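Local structure of UL37 (4K70) at residues A[301-313]-A[343-357]. The protein is an inner tegument protein of a herpesvirus and is thought to control viral trafficking; this chain is its N-terminal half. Residues are numbered along the deposited sequence; the frame is centred on the assembly and turned at random.
Sequences GAQAVHVAAAADL and AGFTRRHCDLLERAV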
loop_
_atom_site.group_PDB
_atom_site.type_symbol
_atom_site.label_atom_id
_atom_site.label_comp_id
_atom_site.label_asym_id
_atom_site.label_seq_id
_atom_site.Cartn_x
_atom_site.Cartn_y
_atom_site.Cartn_z
ATOM N N GLY A 301 -26.408 13.841 4.337
ATOM C CA GLY A 301 -25.279 13.249 3.642
ATOM C C GLY A 301 -24.644 12.059 4.352
ATOM O O GLY A 301 -23.815 11.378 3.762
ATOM N N ALA A 302 -25.041 11.791 5.593
ATOM C CA ALA A 302 -24.415 10.726 6.374
ATOM C C ALA A 302 -25.393 9.826 7.134
ATOM O O ALA A 302 -25.109 9.450 8.268
ATOM C CB ALA A 302 -23.411 11.315 7.355
ATOM N N GLN A 303 -26.521 9.475 6.522
ATOM C CA GLN A 303 -27.536 8.673 7.209
ATOM C C GLN A 303 -27.037 7.263 7.502
ATOM O O GLN A 303 -27.413 6.665 8.508
ATOM C CB GLN A 303 -28.831 8.618 6.392
ATOM C CG GLN A 303 -29.524 9.976 6.242
ATOM C CD GLN A 303 -30.636 9.991 5.195
ATOM O OE1 GLN A 303 -30.768 9.070 4.393
ATOM N NE2 GLN A 303 -31.433 11.053 5.198
ATOM N N ALA A 304 -26.178 6.744 6.624
ATOM C CA ALA A 304 -25.682 5.383 6.741
ATOM C C ALA A 304 -24.849 5.160 7.999
ATOM O O ALA A 304 -24.605 4.007 8.379
ATOM C CB ALA A 304 -24.897 4.983 5.506
ATOM N N VAL A 305 -24.405 6.240 8.646
ATOM C CA VAL A 305 -23.649 6.089 9.891
ATOM C C VAL A 305 -24.547 5.509 10.996
ATOM O O VAL A 305 -24.053 4.954 11.978
ATOM C CB VAL A 305 -22.994 7.408 10.366
ATOM C CG1 VAL A 305 -23.979 8.237 11.162
ATOM C CG2 VAL A 305 -21.761 7.103 11.212
ATOM N N HIS A 306 -25.864 5.649 10.830
ATOM C CA HIS A 306 -26.829 4.935 11.666
ATOM C C HIS A 306 -27.112 3.647 10.900
ATOM O O HIS A 306 -28.096 3.541 10.182
ATOM C CB HIS A 306 -28.093 5.788 11.826
ATOM C CG HIS A 306 -29.176 5.145 12.642
ATOM N ND1 HIS A 306 -29.011 3.952 13.298
ATOM C CD2 HIS A 306 -30.446 5.549 12.899
ATOM C CE1 HIS A 306 -30.133 3.638 13.929
ATOM N NE2 HIS A 306 -31.015 4.591 13.707
ATOM N N VAL A 307 -26.204 2.684 11.006
ATOM C CA VAL A 307 -26.214 1.549 10.086
ATOM C C VAL A 307 -27.409 0.613 10.329
ATOM O O VAL A 307 -27.911 -0.020 9.400
ATOM C CB VAL A 307 -24.865 0.789 10.118
ATOM C CG1 VAL A 307 -24.749 -0.063 11.385
ATOM C CG2 VAL A 307 -24.674 -0.055 8.847
ATOM N N ALA A 308 -27.885 0.548 11.568
ATOM C CA ALA A 308 -29.051 -0.276 11.866
ATOM C C ALA A 308 -30.290 0.223 11.110
ATOM O O ALA A 308 -31.068 -0.577 10.597
ATOM C CB ALA A 308 -29.310 -0.337 13.369
ATOM N N ALA A 309 -30.466 1.539 11.027
ATOM C CA ALA A 309 -31.570 2.103 10.256
ATOM C C ALA A 309 -31.398 1.831 8.764
ATOM O O ALA A 309 -32.341 1.446 8.074
ATOM C CB ALA A 309 -31.687 3.604 10.503
ATOM N N ALA A 310 -30.188 2.048 8.273
ATOM C CA ALA A 310 -29.903 1.901 6.855
ATOM C C ALA A 310 -30.096 0.454 6.423
ATOM O O ALA A 310 -30.491 0.190 5.289
ATOM C CB ALA A 310 -28.485 2.382 6.546
ATOM N N ALA A 311 -29.845 -0.474 7.342
ATOM C CA ALA A 311 -30.018 -1.900 7.066
ATOM C C ALA A 311 -31.471 -2.409 7.247
ATOM O O ALA A 311 -31.796 -3.502 6.820
ATOM C CB ALA A 311 -29.049 -2.736 7.925
ATOM N N ASP A 312 -32.336 -1.616 7.867
ATOM C CA ASP A 312 -33.702 -2.050 8.120
ATOM C C ASP A 312 -34.586 -1.736 6.912
ATOM O O ASP A 312 -35.449 -0.866 6.973
ATOM C CB ASP A 312 -34.253 -1.359 9.360
ATOM C CG ASP A 312 -35.470 -2.079 9.934
ATOM O OD1 ASP A 312 -35.939 -3.052 9.309
ATOM O OD2 ASP A 312 -35.965 -1.664 10.998
ATOM N N LEU A 313 -34.373 -2.471 5.828
ATOM C CA LEU A 313 -34.875 -2.087 4.518
ATOM C C LEU A 313 -36.390 -2.213 4.391
ATOM O O LEU A 313 -37.010 -1.607 3.499
ATOM C CB LEU A 313 -34.176 -2.909 3.438
ATOM C CG LEU A 313 -32.667 -2.647 3.326
ATOM C CD1 LEU A 313 -32.034 -3.598 2.334
ATOM C CD2 LEU A 313 -32.420 -1.215 2.915
ATOM N N ALA A 343 -19.839 9.778 4.336
ATOM C CA ALA A 343 -21.250 9.388 4.269
ATOM C C ALA A 343 -21.588 8.287 5.273
ATOM O O ALA A 343 -22.733 7.832 5.338
ATOM C CB ALA A 343 -21.624 8.950 2.864
ATOM N N GLY A 344 -20.596 7.860 6.047
ATOM C CA GLY A 344 -20.825 6.833 7.052
ATOM C C GLY A 344 -20.616 5.414 6.553
ATOM O O GLY A 344 -20.894 4.457 7.269
ATOM N N PHE A 345 -20.110 5.274 5.333
ATOM C CA PHE A 345 -19.756 3.965 4.801
ATOM C C PHE A 345 -18.334 3.581 5.214
ATOM O O PHE A 345 -17.427 3.492 4.396
ATOM C CB PHE A 345 -19.907 3.939 3.288
ATOM C CG PHE A 345 -21.349 3.789 2.825
ATOM C CD1 PHE A 345 -22.193 4.887 2.772
ATOM C CD2 PHE A 345 -21.853 2.543 2.468
ATOM C CE1 PHE A 345 -23.523 4.754 2.340
ATOM C CE2 PHE A 345 -23.170 2.395 2.045
ATOM C CZ PHE A 345 -24.009 3.503 1.979
ATOM N N THR A 346 -18.156 3.372 6.508
ATOM C CA THR A 346 -16.908 2.867 7.054
ATOM C C THR A 346 -16.755 1.403 6.637
ATOM O O THR A 346 -17.666 0.827 6.037
ATOM C CB THR A 346 -16.944 2.940 8.566
ATOM O OG1 THR A 346 -18.062 2.178 9.021
ATOM C CG2 THR A 346 -17.129 4.374 9.017
ATOM N N ARG A 347 -15.607 0.807 6.943
ATOM C CA ARG A 347 -15.332 -0.581 6.565
ATOM C C ARG A 347 -16.422 -1.525 7.044
ATOM O O ARG A 347 -16.931 -2.339 6.282
ATOM C CB ARG A 347 -13.989 -1.062 7.134
ATOM C CG ARG A 347 -13.635 -2.475 6.682
ATOM C CD ARG A 347 -12.699 -3.203 7.649
ATOM N NE ARG A 347 -13.279 -3.414 8.976
ATOM C CZ ARG A 347 -14.121 -4.400 9.290
ATOM N NH1 ARG A 347 -14.516 -5.273 8.368
ATOM N NH2 ARG A 347 -14.579 -4.504 10.530
ATOM N N ARG A 348 -16.760 -1.418 8.322
ATOM C CA ARG A 348 -17.755 -2.306 8.917
ATOM C C ARG A 348 -19.157 -2.049 8.357
ATOM O O ARG A 348 -19.928 -2.980 8.153
ATOM C CB ARG A 348 -17.736 -2.164 10.442
ATOM C CG ARG A 348 -18.822 -2.912 11.163
ATOM C CD ARG A 348 -18.723 -4.404 10.925
ATOM N NE ARG A 348 -19.535 -5.146 11.889
ATOM C CZ ARG A 348 -19.925 -6.406 11.721
ATOM N NH1 ARG A 348 -19.579 -7.067 10.622
ATOM N NH2 ARG A 348 -20.668 -7.004 12.646
ATOM N N HIS A 349 -19.489 -0.793 8.093
ATOM C CA HIS A 349 -20.836 -0.476 7.577
ATOM C C HIS A 349 -21.044 -0.961 6.156
ATOM O O HIS A 349 -22.160 -1.354 5.773
ATOM C CB HIS A 349 -21.144 1.020 7.696
ATOM C CG HIS A 349 -21.307 1.475 9.110
ATOM N ND1 HIS A 349 -21.616 2.772 9.443
ATOM C CD2 HIS A 349 -21.203 0.797 10.279
ATOM C CE1 HIS A 349 -21.712 2.874 10.761
ATOM N NE2 HIS A 349 -21.456 1.692 11.288
ATOM N N CYS A 350 -19.984 -0.906 5.359
ATOM C CA CYS A 350 -20.030 -1.475 4.022
ATOM C C CYS A 350 -20.333 -2.966 4.110
ATOM O O CYS A 350 -21.191 -3.472 3.409
ATOM C CB CYS A 350 -18.703 -1.262 3.291
ATOM S SG CYS A 350 -18.406 0.437 2.727
ATOM N N ASP A 351 -19.590 -3.670 4.955
ATOM C CA ASP A 351 -19.804 -5.092 5.150
ATOM C C ASP A 351 -21.261 -5.399 5.523
ATOM O O ASP A 351 -21.884 -6.309 4.976
ATOM C CB ASP A 351 -18.849 -5.608 6.235
ATOM C CG ASP A 351 -19.051 -7.067 6.536
ATOM O OD1 ASP A 351 -18.626 -7.907 5.709
ATOM O OD2 ASP A 351 -19.624 -7.375 7.608
ATOM N N LEU A 352 -21.811 -4.622 6.448
ATOM C CA LEU A 352 -23.179 -4.848 6.903
ATOM C C LEU A 352 -24.227 -4.486 5.842
ATOM O O LEU A 352 -25.206 -5.193 5.683
ATOM C CB LEU A 352 -23.446 -4.073 8.196
ATOM C CG LEU A 352 -22.703 -4.528 9.460
ATOM C CD1 LEU A 352 -22.961 -3.519 10.565
ATOM C CD2 LEU A 352 -23.159 -5.937 9.887
ATOM N N LEU A 353 -24.023 -3.388 5.120
ATOM C CA LEU A 353 -25.025 -2.935 4.153
ATOM C C LEU A 353 -24.996 -3.774 2.874
ATOM O O LEU A 353 -26.029 -4.014 2.265
ATOM C CB LEU A 353 -24.846 -1.451 3.869
ATOM C CG LEU A 353 -25.206 -0.602 5.090
ATOM C CD1 LEU A 353 -24.870 0.851 4.828
ATOM C CD2 LEU A 353 -26.698 -0.767 5.431
ATOM N N GLU A 354 -23.814 -4.238 2.478
ATOM C CA GLU A 354 -23.697 -5.198 1.380
ATOM C C GLU A 354 -24.535 -6.448 1.655
ATOM O O GLU A 354 -25.390 -6.833 0.852
ATOM C CB GLU A 354 -22.234 -5.593 1.176
ATOM C CG GLU A 354 -22.018 -6.683 0.143
ATOM C CD GLU A 354 -20.544 -6.959 -0.135
ATOM O OE1 GLU A 354 -19.706 -6.033 0.020
ATOM O OE2 GLU A 354 -20.220 -8.105 -0.521
ATOM N N ARG A 355 -24.286 -7.081 2.795
ATOM C CA ARG A 355 -25.085 -8.234 3.225
ATOM C C ARG A 355 -26.594 -7.943 3.206
ATOM O O ARG A 355 -27.377 -8.696 2.628
ATOM C CB ARG A 355 -24.627 -8.657 4.621
ATOM C CG ARG A 355 -25.057 -10.051 5.050
ATOM C CD ARG A 355 -23.926 -10.736 5.834
ATOM N NE ARG A 355 -23.204 -9.814 6.717
ATOM C CZ ARG A 355 -21.884 -9.617 6.703
ATOM N NH1 ARG A 355 -21.094 -10.276 5.856
ATOM N NH2 ARG A 355 -21.344 -8.751 7.550
ATOM N N ALA A 356 -26.997 -6.832 3.811
ATOM C CA ALA A 356 -28.412 -6.503 3.935
ATOM C C ALA A 356 -29.090 -6.297 2.582
ATOM O O ALA A 356 -30.211 -6.753 2.359
ATOM C CB ALA A 356 -28.584 -5.267 4.794
ATOM N N VAL A 357 -28.426 -5.582 1.678
ATOM C CA VAL A 357 -29.022 -5.311 0.381
ATOM C C VAL A 357 -28.975 -6.539 -0.517
ATOM O O VAL A 357 -29.966 -6.866 -1.164
ATOM C CB VAL A 357 -28.316 -4.130 -0.339
ATOM C CG1 VAL A 357 -28.767 -4.062 -1.781
ATOM C CG2 VAL A 357 -28.606 -2.829 0.379
HETATM O O HOH W 1 -25.107 7.942 4.022
#
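Val307 lies over the ring of His349 where two helices of this helical, strand-free N-terminal half pack side by side. The short helix 307-311 runs nearly parallel to helix 347-357, with axes 9.8 Å apart and an angle of 18° between them. The contact is tightest at the N-terminal ends of both helices. Val307 CB sits 3.6 Å from the His349 ring centroid, almost on the ring normal, a CH-pi contact. Thr346 OG1 lies over the opposite face, offset toward the rim. The ring is anchored within its own segment. With CG anti to the carbonyl carbon (chi1 -69°), it turns back toward the start of the helix, where His349 ND1 donates to Gly344 O at 2.8 Å. There Gly344 ends helix 333-342 in a Schellman motif, and its CA packs near the Val305 backbone. Leu353 continues the apolar seam. Its CG meets Val307 CG2 at 3.8 Å, and its CD2 reaches the backbone of Ala310 and Ala311. Helix 366-385 touches Leu353 from outside the pair.

Toward the C-terminal ends the contact has a more open side at Ala311 and Ala356, which are both partly exposed. Ala311 CB and Ala356 CB meet at 4.1 Å. The buried part of this end is Leu313, whose CD1 lies 3.6 Å from Ala356 O. No clear direct hydrogen bond joins the two segments. At the 301-304 end a water links them, donating to Ala343 O at 2.7 Å and accepting from Ala304 N at 3.1 Å.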